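Local coordinates for protein ebony (PDB 6DYS) that probably joins beta-alanine to dopamine and related amines, this C-terminal domain being the part that binds beta-alanyldopamine and probably forms its amide bond, at residues K28-Q33 with T164-Q169; T75-D80 with H121-G126; N117-S122 with G158-N163. One frame throughout, in Å; residues are numbered along the deposited sequence.

Contact 1. Residues K28-Q33 with T164-Q169; sequences KADLEQ and TSPLTQ. With HJ1 (N-[2-(3,4-dihydroxyphenyl)ethyl]-beta-alaninamide), chain C.
Asp30 and Thr164 are joined through one water molecule, which donates to OD1 of Asp30 at 2.6 Å and is hydrogen-bonded to OG1 of Thr164 at 3.0 Å. A chi1 of 56° turns OG1 of Thr164 to the water and leaves CG2 beside the backbone N, facing CD1 of Leu31. The Asp30 carboxylate also lies against the start of helix 166-174: OD1 is 3.2 Å from CB of Ser165, and OD2 sits near CD of Pro166. An acid beside a helix N terminus is probably favoured by the helix dipole. Ser165 occupies the N-cap position, its OG 2.9 Å from OG1 of Thr168 in a hydrogen bond.

In this GNAT-like domain the loop after helix 14-25 thus meets the turn leaving strand 158-163, and together they flank the catechol end of the bound beta-alanyldopamine. Glu32 suits a catechol because its two oxygens match two adjacent hydroxyls: OE1 accepts from O15 at 2.5 Å, a very short bond, and OE2 from O13 at 2.6 Å. Tyr44 OH is a further partner of OE2. Ala29 offers only a methyl, so CB can lie 3.6 Å from O15.

Apolar contact across the segments is limited to one pair. The side chains of Leu31 and Thr164 cross at about a right angle, CD1 to CG2 3.7 Å, and Val96 and Phe99 of helix 93-111 also touch this leucine.

Contact 2. Residues T75-D80 with H121-G126; sequences TALNFD and HSFMMG. With HJ1 (N-[2-(3,4-dihydroxyphenyl)ethyl]-beta-alaninamide), chain C.
His121 N donates to Phe79 O at 2.6 Å, and Phe79 N returns a bond to His121 O. Further along, Leu77 N reaches Met124 O at 2.7 Å, and Thr75 and Gly126 exchange a pair of bonds. Between these antiparallel pairs the spacing slips by one residue: Leu77 O accepts from Phe123 N at 3.2 Å and, weakly, from Met124 N. A water beside the slip is within hydrogen-bonding distance of OD1 of Asn78 (2.8 Å), OG of Ser122 and Met124 O, but has more acceptors than protons; the amide of Asn78 suits the place because its other end, ND2, reaches Leu60 O.

Packing lies outward from this network. Phe123 CG stands between its backbone N and carbonyl carbon (chi1 73°), which swings the ring back over the neighbouring strand, with CZ 3.5 Å from CB of Leu77. The Phe79 ring is nearly parallel to it (planes at 12°) but displaced until little overlap is left; CD2 of Phe79 approaches CE2 of Phe123 to 3.5 Å. On the other face Ala76 is small enough to admit CE of Met125, beneath helix 133-153.

Phe123 and Met124, both opposite Leu77, make a classic beta bulge, and just beyond it Met125 N makes a weak bond of 2.7 Å to the ligand's amide oxygen O05, consistent with the bulged fourth strand of GNAT acyltransferases, whose backbone amide polarises the acyl carbonyl.

Contact 3. Residues N117-S122 with G158-N163; sequences NQILHS and GIFTTN. With HJ1 (N-[2-(3,4-dihydroxyphenyl)ethyl]-beta-alaninamide), chain C.
Leu120 and Ile159 pair across two parallel strands of a beta-alpha-beta unit, strand 119-127, helix 133-153 and strand 158-163, and the two part after Ser122 in the V-shaped splay expected of a GNAT fold.

Backbone bonds hold the closed end. Leu120 N donates to Gly158 O, Phe160 N to Leu120 O at 2.8 Å, and Ser122 N to Phe160 O. Gly158, with no side chain, sits where the pairing begins, its N donating to Gln118 O. Where the strands open, water takes over, donating to Ser122 O and accepting from Thr162 N.

The remaining polar contacts are made by side chains. Thr161 has OG1 anti to its own N (chi1 -167°), which puts the hydroxyl between Ser122 O and the ligand amine: it gives its proton to Ser122 O at 2.6 Å, in the carbonyl plane, and accepts from N01 at 2.8 Å. A hydroxyl suits this spot because it can donate and accept at once. The amine is gripped again by Asn163 OD1 at 2.8 Å, while ND2 of that asparagine is held by His209. With a valine in place of Thr161, the amine is likely to lose one of its acceptors and Ser122 O its hydroxyl donor.

Apolar packing falls on both faces. Leu120 and Ile159 turn branched chains towards Val147 and Ala151 of helix 133-153. On the other face Ile119 and Phe160 lie side by side, pointing the same way, with CG2 of Ile119 3.4 Å from CB of Phe160. Beside them the His121 ring turns its edge to Phe160 O, which lies in the ring plane 3.3 Å from CD2.

Overall arrangement
From the N terminus, the chain leaves helix 14-25 and enters the 28-33 loop, the first half of contact 1, whose partner comes only at 164-169; this closes the widest loop, and contacts 2 and 3 both nest inside it. Strand 71-80 opens contact 2, which closes on strand 119-127 after helix 93-111. That same strand opens contact 3, closed by strand 158-163 after helix 133-153, so contacts 2 and 3 share His121 and Ser122 and tie three neighbouring strands of the central sheet. Strand 158-163 runs directly into contact 1, where Gln169 NE2 probably hydrogen-bonds to Asn163 O. All three contacts touch the bound beta-alanyldopamine.

Contact 1. Residues K28-Q33 with T164-Q169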
loop_
_atom_site.group_PDB
_atom_site.type_symbol
_atom_site.label_atom_id
_atom_site.label_comp_id
_atom_site.label_asym_id
_atom_site.label_seq_id
_atom_site.Cartn_x
_atom_site.Cartn_y
_atom_site.Cartn_z
ATOM N N LYS A 28 -6.730 9.520 -7.817
ATOM C CA LYS A 28 -5.597 8.987 -8.565
ATOM C C LYS A 28 -5.570 7.463 -8.509
ATOM O O LYS A 28 -5.067 6.812 -9.431
ATOM C CB LYS A 28 -4.291 9.579 -8.031
ATOM C CG LYS A 28 -4.122 11.051 -8.390
ATOM C CD LYS A 28 -3.189 11.787 -7.444
ATOM C CE LYS A 28 -1.736 11.711 -7.881
ATOM N NZ LYS A 28 -0.894 12.739 -7.177
ATOM N N ALA A 29 -6.126 6.891 -7.446
ATOM C CA ALA A 29 -6.124 5.443 -7.284
ATOM C C ALA A 29 -6.942 4.777 -8.382
ATOM O O ALA A 29 -8.061 5.203 -8.688
ATOM C CB ALA A 29 -6.665 5.071 -5.909
ATOM N N ASP A 30 -6.377 3.715 -8.966
ATOM C CA ASP A 30 -6.980 3.090 -10.140
ATOM C C ASP A 30 -8.272 2.351 -9.803
ATOM O O ASP A 30 -9.127 2.180 -10.677
ATOM C CB ASP A 30 -5.985 2.128 -10.800
ATOM C CG ASP A 30 -4.696 2.816 -11.233
ATOM O OD1 ASP A 30 -3.882 3.181 -10.356
ATOM O OD2 ASP A 30 -4.489 2.975 -12.451
ATOM N N LEU A 31 -8.429 1.890 -8.563
ATOM C CA LEU A 31 -9.633 1.144 -8.210
ATOM C C LEU A 31 -10.776 2.080 -7.833
ATOM O O LEU A 31 -11.884 1.957 -8.365
ATOM C CB LEU A 31 -9.342 0.175 -7.062
ATOM C CG LEU A 31 -8.522 -1.080 -7.366
ATOM C CD1 LEU A 31 -8.194 -1.807 -6.071
ATOM C CD2 LEU A 31 -9.260 -2.012 -8.329
ATOM N N GLU A 32 -10.520 3.025 -6.921
ATOM C CA GLU A 32 -11.550 3.953 -6.456
ATOM C C GLU A 32 -12.138 4.803 -7.567
ATOM O O GLU A 32 -13.268 5.282 -7.421
ATOM C CB GLU A 32 -10.996 4.907 -5.396
ATOM C CG GLU A 32 -10.621 4.270 -4.101
ATOM C CD GLU A 32 -9.178 3.848 -4.071
ATOM O OE1 GLU A 32 -8.825 2.889 -4.790
ATOM O OE2 GLU A 32 -8.392 4.488 -3.338
ATOM N N GLN A 33 -11.393 5.038 -8.652
ATOM C CA GLN A 33 -11.905 5.895 -9.714
ATOM C C GLN A 33 -13.215 5.362 -10.268
ATOM O O GLN A 33 -14.054 6.138 -10.738
ATOM C CB GLN A 33 -10.871 6.035 -10.832
ATOM C CG GLN A 33 -10.641 4.765 -11.628
ATOM C CD GLN A 33 -9.647 4.958 -12.762
ATOM O OE1 GLN A 33 -9.708 5.944 -13.496
ATOM N NE2 GLN A 33 -8.726 4.020 -12.903
ATOM N N THR A 164 -1.846 -2.156 -7.512
ATOM C CA THR A 164 -3.051 -1.843 -8.257
ATOM C C THR A 164 -2.848 -0.770 -9.315
ATOM O O THR A 164 -3.813 -0.415 -10.000
ATOM C CB THR A 164 -4.167 -1.409 -7.296
ATOM O OG1 THR A 164 -3.716 -0.299 -6.514
ATOM C CG2 THR A 164 -4.542 -2.553 -6.368
ATOM N N SER A 165 -1.635 -0.241 -9.465
ATOM C CA SER A 165 -1.340 0.678 -10.553
ATOM C C SER A 165 -0.265 0.087 -11.457
ATOM O O SER A 165 0.538 -0.740 -11.012
ATOM C CB SER A 165 -0.876 2.046 -10.031
ATOM O OG SER A 165 0.480 2.019 -9.616
ATOM N N PRO A 166 -0.233 0.474 -12.735
ATOM C CA PRO A 166 0.821 -0.034 -13.627
ATOM C C PRO A 166 2.237 0.209 -13.118
ATOM O O PRO A 166 3.103 -0.661 -13.280
ATOM C CB PRO A 166 0.544 0.722 -14.933
ATOM C CG PRO A 166 -0.937 0.929 -14.921
ATOM C CD PRO A 166 -1.273 1.212 -13.477
ATOM N N LEU A 167 2.492 1.358 -12.492
ATOM C CA LEU A 167 3.848 1.690 -12.066
ATOM C C LEU A 167 4.307 0.788 -10.927
ATOM O O LEU A 167 5.418 0.248 -10.961
ATOM C CB LEU A 167 3.927 3.159 -11.650
ATOM C CG LEU A 167 5.239 3.554 -10.971
ATOM C CD1 LEU A 167 6.423 3.306 -11.919
ATOM C CD2 LEU A 167 5.186 5.008 -10.537
ATOM N N THR A 168 3.471 0.625 -9.899
ATOM C CA THR A 168 3.856 -0.228 -8.779
ATOM C C THR A 168 3.907 -1.691 -9.197
ATOM O O THR A 168 4.761 -2.449 -8.722
ATOM C CB THR A 168 2.896 -0.028 -7.603
ATOM O OG1 THR A 168 1.541 -0.210 -8.039
ATOM C CG2 THR A 168 3.063 1.375 -7.016
ATOM N N GLN A 169 3.011 -2.108 -10.089
ATOM C CA GLN A 169 3.079 -3.469 -10.616
ATOM C C GLN A 169 4.376 -3.687 -11.386
ATOM O O GLN A 169 5.064 -4.698 -11.198
ATOM C CB GLN A 169 1.868 -3.750 -11.505
ATOM C CG GLN A 169 0.548 -3.790 -10.741
ATOM C CD GLN A 169 -0.653 -3.652 -11.647
ATOM O OE1 GLN A 169 -0.510 -3.499 -12.867
ATOM N NE2 GLN A 169 -1.850 -3.709 -11.059
HETATM C C02 HJ1 C . 1.981 -0.778 -3.120
HETATM C C03 HJ1 C . 0.641 -1.020 -2.434
HETATM C C04 HJ1 C . -0.100 0.328 -2.129
HETATM C C07 HJ1 C . -2.334 -0.684 -2.824
HETATM C C08 HJ1 C . -3.441 -1.064 -1.777
HETATM C C09 HJ1 C . -4.560 -0.109 -1.752
HETATM C C10 HJ1 C . -5.127 0.272 -0.526
HETATM C C11 HJ1 C . -6.200 1.181 -0.493
HETATM C C12 HJ1 C . -6.697 1.706 -1.670
HETATM C C14 HJ1 C . -6.124 1.323 -2.900
HETATM C C16 HJ1 C . -5.051 0.413 -2.927
HETATM N N01 HJ1 C . 2.938 -1.860 -2.844
HETATM N N06 HJ1 C . -1.552 0.449 -2.328
HETATM O O05 HJ1 C . 0.491 1.244 -1.740
HETATM O O13 HJ1 C . -7.798 2.640 -1.625
HETATM O O15 HJ1 C . -6.649 1.883 -4.212
HETATM O O HOH W 1 -3.707 2.405 -7.911
#

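Contact 2. Residues T75-D80 with H121-G126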
loop_
_atom_site.group_PDB
_atom_site.type_symbol
_atom_site.label_atom_id
_atom_site.label_comp_id
_atom_site.label_asym_id
_atom_site.label_seq_id
_atom_site.Cartn_x
_atom_site.Cartn_y
_atom_site.Cartn_z
ATOM N N THR A 75 6.213 7.760 2.037
ATOM C CA THR A 75 5.957 6.940 3.211
ATOM C C THR A 75 5.601 5.524 2.769
ATOM O O THR A 75 4.992 5.313 1.717
ATOM C CB THR A 75 4.844 7.554 4.087
ATOM O OG1 THR A 75 4.740 6.839 5.325
ATOM C CG2 THR A 75 3.501 7.523 3.374
ATOM N N ALA A 76 6.017 4.556 3.576
ATOM C CA ALA A 76 5.688 3.151 3.372
ATOM C C ALA A 76 5.019 2.636 4.637
ATOM O O ALA A 76 5.630 2.640 5.711
ATOM C CB ALA A 76 6.939 2.330 3.053
ATOM N N LEU A 77 3.770 2.203 4.519
ATOM C CA LEU A 77 3.007 1.731 5.668
ATOM C C LEU A 77 2.953 0.209 5.623
ATOM O O LEU A 77 2.487 -0.373 4.637
ATOM C CB LEU A 77 1.600 2.329 5.678
ATOM C CG LEU A 77 1.542 3.853 5.579
ATOM C CD1 LEU A 77 0.110 4.345 5.705
ATOM C CD2 LEU A 77 2.425 4.481 6.649
ATOM N N ASN A 78 3.426 -0.426 6.689
ATOM C CA ASN A 78 3.537 -1.874 6.747
ATOM C C ASN A 78 2.945 -2.405 8.038
ATOM O O ASN A 78 2.995 -1.753 9.082
ATOM C CB ASN A 78 4.986 -2.330 6.652
ATOM C CG ASN A 78 5.694 -1.709 5.499
ATOM O OD1 ASN A 78 5.328 -1.948 4.348
ATOM N ND2 ASN A 78 6.706 -0.891 5.784
ATOM N N PHE A 79 2.395 -3.613 7.945
ATOM C CA PHE A 79 1.981 -4.399 9.095
ATOM C C PHE A 79 2.457 -5.829 8.896
ATOM O O PHE A 79 2.693 -6.267 7.766
ATOM C CB PHE A 79 0.460 -4.417 9.277
ATOM C CG PHE A 79 -0.090 -3.240 10.030
ATOM C CD1 PHE A 79 0.346 -2.949 11.313
ATOM C CD2 PHE A 79 -1.070 -2.443 9.463
ATOM C CE1 PHE A 79 -0.171 -1.875 12.006
ATOM C CE2 PHE A 79 -1.594 -1.371 10.153
ATOM C CZ PHE A 79 -1.142 -1.082 11.427
ATOM N N ASP A 80 2.601 -6.551 9.998
ATOM C CA ASP A 80 2.559 -8.004 9.932
ATOM C C ASP A 80 1.199 -8.397 9.378
ATOM O O ASP A 80 0.165 -8.028 9.944
ATOM C CB ASP A 80 2.790 -8.609 11.322
ATOM C CG ASP A 80 2.783 -10.141 11.325
ATOM O OD1 ASP A 80 2.234 -10.780 10.398
ATOM O OD2 ASP A 80 3.339 -10.716 12.281
ATOM N N HIS A 121 3.386 -7.135 5.386
ATOM C CA HIS A 121 2.360 -6.643 4.476
ATOM C C HIS A 121 2.657 -5.186 4.157
ATOM O O HIS A 121 2.474 -4.310 5.007
ATOM C CB HIS A 121 0.969 -6.786 5.092
ATOM C CG HIS A 121 -0.147 -6.493 4.137
ATOM N ND1 HIS A 121 -1.398 -6.083 4.551
ATOM C CD2 HIS A 121 -0.206 -6.572 2.785
ATOM C CE1 HIS A 121 -2.175 -5.912 3.496
ATOM N NE2 HIS A 121 -1.477 -6.201 2.412
ATOM N N SER A 122 3.123 -4.926 2.940
ATOM C CA SER A 122 3.278 -3.557 2.452
ATOM C C SER A 122 1.922 -3.138 1.901
ATOM O O SER A 122 1.592 -3.427 0.748
ATOM C CB SER A 122 4.381 -3.475 1.403
ATOM O OG SER A 122 4.418 -2.194 0.791
ATOM N N PHE A 123 1.115 -2.469 2.726
ATOM C CA PHE A 123 -0.275 -2.241 2.357
ATOM C C PHE A 123 -0.547 -0.844 1.814
ATOM O O PHE A 123 -1.539 -0.658 1.103
ATOM C CB PHE A 123 -1.203 -2.535 3.547
ATOM C CG PHE A 123 -1.160 -1.504 4.645
ATOM C CD1 PHE A 123 -2.117 -0.505 4.709
ATOM C CD2 PHE A 123 -0.194 -1.562 5.638
ATOM C CE1 PHE A 123 -2.099 0.435 5.721
ATOM C CE2 PHE A 123 -0.170 -0.626 6.660
ATOM C CZ PHE A 123 -1.129 0.374 6.701
ATOM N N MET A 124 0.303 0.132 2.108
ATOM C CA MET A 124 0.126 1.465 1.556
ATOM C C MET A 124 1.488 2.094 1.345
ATOM O O MET A 124 2.396 1.933 2.166
ATOM C CB MET A 124 -0.734 2.359 2.458
ATOM C CG MET A 124 -2.230 2.140 2.272
ATOM S SD MET A 124 -3.226 3.615 2.514
ATOM C CE MET A 124 -3.977 3.250 4.094
ATOM N N MET A 125 1.616 2.799 0.229
ATOM C CA MET A 125 2.819 3.529 -0.119
ATOM C C MET A 125 2.379 4.809 -0.809
ATOM O O MET A 125 1.390 4.811 -1.546
ATOM C CB MET A 125 3.730 2.690 -1.023
ATOM C CG MET A 125 5.206 2.995 -0.897
ATOM S SD MET A 125 6.222 1.833 -1.837
ATOM C CE MET A 125 6.795 0.732 -0.547
ATOM N N GLY A 126 3.089 5.899 -0.541
ATOM C CA GLY A 126 2.739 7.184 -1.119
ATOM C C GLY A 126 3.954 8.079 -1.238
ATOM O O GLY A 126 4.947 7.925 -0.518
HETATM C C02 HJ1 C . 1.981 -0.778 -3.120
HETATM C C03 HJ1 C . 0.641 -1.020 -2.434
HETATM C C04 HJ1 C . -0.100 0.328 -2.129
HETATM C C07 HJ1 C . -2.334 -0.684 -2.824
HETATM C C08 HJ1 C . -3.441 -1.064 -1.777
HETATM C C09 HJ1 C . -4.560 -0.109 -1.752
HETATM C C10 HJ1 C . -5.127 0.272 -0.526
HETATM C C11 HJ1 C . -6.200 1.181 -0.493
HETATM C C12 HJ1 C . -6.697 1.706 -1.670
HETATM C C14 HJ1 C . -6.124 1.323 -2.900
HETATM C C16 HJ1 C . -5.051 0.413 -2.927
HETATM N N01 HJ1 C . 2.938 -1.860 -2.844
HETATM N N06 HJ1 C . -1.552 0.449 -2.328
HETATM O O05 HJ1 C . 0.491 1.244 -1.740
HETATM O O13 HJ1 C . -7.798 2.640 -1.625
HETATM O O15 HJ1 C . -6.649 1.883 -4.212
HETATM O O HOH W 2 4.467 -0.218 2.294
#

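Contact 3. Residues N117-S122 with G158-N163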
loop_
_atom_site.group_PDB
_atom_site.type_symbol
_atom_site.label_atom_id
_atom_site.label_comp_id
_atom_site.label_asym_id
_atom_site.label_seq_id
_atom_site.Cartn_x
_atom_site.Cartn_y
_atom_site.Cartn_z
ATOM N N ASN A 117 5.131 -12.610 12.419
ATOM C CA ASN A 117 6.473 -12.175 12.024
ATOM C C ASN A 117 6.988 -12.940 10.809
ATOM O O ASN A 117 8.193 -13.164 10.669
ATOM C CB ASN A 117 7.467 -12.294 13.185
ATOM C CG ASN A 117 8.742 -11.495 12.946
ATOM O OD1 ASN A 117 8.965 -10.475 13.590
ATOM N ND2 ASN A 117 9.563 -11.936 11.998
ATOM N N GLN A 118 6.083 -13.350 9.924
ATOM C CA GLN A 118 6.442 -14.039 8.692
ATOM C C GLN A 118 6.190 -13.184 7.462
ATOM O O GLN A 118 7.041 -13.098 6.575
ATOM C CB GLN A 118 5.651 -15.355 8.556
ATOM C CG GLN A 118 5.847 -16.360 9.685
ATOM C CD GLN A 118 7.114 -17.171 9.533
ATOM O OE1 GLN A 118 7.901 -16.955 8.610
ATOM N NE2 GLN A 118 7.317 -18.118 10.441
ATOM N N ILE A 119 5.029 -12.548 7.395
ATOM C CA ILE A 119 4.555 -11.872 6.200
ATOM C C ILE A 119 4.530 -10.377 6.487
ATOM O O ILE A 119 3.647 -9.888 7.203
ATOM C CB ILE A 119 3.167 -12.378 5.785
ATOM C CG1 ILE A 119 3.123 -13.909 5.740
ATOM C CG2 ILE A 119 2.800 -11.852 4.448
ATOM C CD1 ILE A 119 1.731 -14.428 5.472
ATOM N N LEU A 120 5.494 -9.644 5.934
ATOM C CA LEU A 120 5.476 -8.186 6.017
ATOM C C LEU A 120 4.526 -7.657 4.953
ATOM O O LEU A 120 4.811 -7.745 3.752
ATOM C CB LEU A 120 6.876 -7.608 5.837
ATOM C CG LEU A 120 6.922 -6.091 6.046
ATOM C CD1 LEU A 120 6.539 -5.732 7.481
ATOM C CD2 LEU A 120 8.281 -5.509 5.666
ATOM N N HIS A 121 3.386 -7.135 5.386
ATOM C CA HIS A 121 2.360 -6.643 4.476
ATOM C C HIS A 121 2.657 -5.186 4.157
ATOM O O HIS A 121 2.474 -4.310 5.007
ATOM C CB HIS A 121 0.969 -6.786 5.092
ATOM C CG HIS A 121 -0.147 -6.493 4.137
ATOM N ND1 HIS A 121 -1.398 -6.083 4.551
ATOM C CD2 HIS A 121 -0.206 -6.572 2.785
ATOM C CE1 HIS A 121 -2.175 -5.912 3.496
ATOM N NE2 HIS A 121 -1.477 -6.201 2.412
ATOM N N SER A 122 3.123 -4.926 2.940
ATOM C CA SER A 122 3.278 -3.557 2.452
ATOM C C SER A 122 1.922 -3.138 1.901
ATOM O O SER A 122 1.592 -3.427 0.748
ATOM C CB SER A 122 4.381 -3.475 1.403
ATOM O OG SER A 122 4.418 -2.194 0.791
ATOM N N GLY A 158 9.141 -12.680 4.154
ATOM C CA GLY A 158 8.935 -12.107 2.838
ATOM C C GLY A 158 8.002 -10.921 2.906
ATOM O O GLY A 158 7.382 -10.641 3.939
ATOM N N ILE A 159 7.901 -10.236 1.771
ATOM C CA ILE A 159 7.124 -9.012 1.632
ATOM C C ILE A 159 5.916 -9.308 0.752
ATOM O O ILE A 159 6.057 -9.839 -0.356
ATOM C CB ILE A 159 7.975 -7.874 1.046
ATOM C CG1 ILE A 159 9.163 -7.588 1.958
ATOM C CG2 ILE A 159 7.126 -6.613 0.851
ATOM C CD1 ILE A 159 10.234 -6.730 1.317
ATOM N N PHE A 160 4.733 -8.953 1.249
ATOM C CA PHE A 160 3.453 -9.269 0.629
ATOM C C PHE A 160 2.743 -7.966 0.297
ATOM O O PHE A 160 2.632 -7.084 1.155
ATOM C CB PHE A 160 2.614 -10.110 1.592
ATOM C CG PHE A 160 1.374 -10.703 0.998
ATOM C CD1 PHE A 160 1.428 -11.461 -0.154
ATOM C CD2 PHE A 160 0.149 -10.536 1.633
ATOM C CE1 PHE A 160 0.282 -12.030 -0.674
ATOM C CE2 PHE A 160 -1.004 -11.097 1.114
ATOM C CZ PHE A 160 -0.937 -11.847 -0.043
ATOM N N THR A 161 2.271 -7.838 -0.939
ATOM C CA THR A 161 1.588 -6.610 -1.321
ATOM C C THR A 161 0.706 -6.883 -2.532
ATOM O O THR A 161 0.959 -7.813 -3.305
ATOM C CB THR A 161 2.593 -5.480 -1.617
ATOM O OG1 THR A 161 1.909 -4.223 -1.702
ATOM C CG2 THR A 161 3.338 -5.729 -2.918
ATOM N N THR A 162 -0.344 -6.079 -2.672
ATOM C CA THR A 162 -1.169 -6.056 -3.876
ATOM C C THR A 162 -0.942 -4.727 -4.579
ATOM O O THR A 162 -1.231 -3.666 -4.017
ATOM C CB THR A 162 -2.650 -6.239 -3.553
ATOM O OG1 THR A 162 -2.811 -7.435 -2.795
ATOM C CG2 THR A 162 -3.464 -6.366 -4.828
ATOM N N ASN A 163 -0.418 -4.784 -5.794
ATOM C CA ASN A 163 -0.140 -3.583 -6.562
ATOM C C ASN A 163 -1.278 -3.362 -7.543
ATOM O O ASN A 163 -1.643 -4.271 -8.297
ATOM C CB ASN A 163 1.206 -3.691 -7.279
ATOM C CG ASN A 163 2.378 -3.623 -6.313
ATOM O OD1 ASN A 163 2.447 -2.733 -5.471
ATOM N ND2 ASN A 163 3.300 -4.567 -6.425
HETATM C C02 HJ1 C . 1.981 -0.778 -3.120
HETATM C C03 HJ1 C . 0.641 -1.020 -2.434
HETATM C C04 HJ1 C . -0.100 0.328 -2.129
HETATM C C07 HJ1 C . -2.334 -0.684 -2.824
HETATM C C08 HJ1 C . -3.441 -1.064 -1.777
HETATM C C09 HJ1 C . -4.560 -0.109 -1.752
HETATM C C10 HJ1 C . -5.127 0.272 -0.526
HETATM C C11 HJ1 C . -6.200 1.181 -0.493
HETATM C C12 HJ1 C . -6.697 1.706 -1.670
HETATM C C14 HJ1 C . -6.124 1.323 -2.900
HETATM C C16 HJ1 C . -5.051 0.413 -2.927
HETATM N N01 HJ1 C . 2.938 -1.860 -2.844
HETATM N N06 HJ1 C . -1.552 0.449 -2.328
HETATM O O05 HJ1 C . 0.491 1.244 -1.740
HETATM O O13 HJ1 C . -7.798 2.640 -1.625
HETATM O O15 HJ1 C . -6.649 1.883 -4.212
HETATM O O HOH W 3 -1.165 -3.450 -1.058
#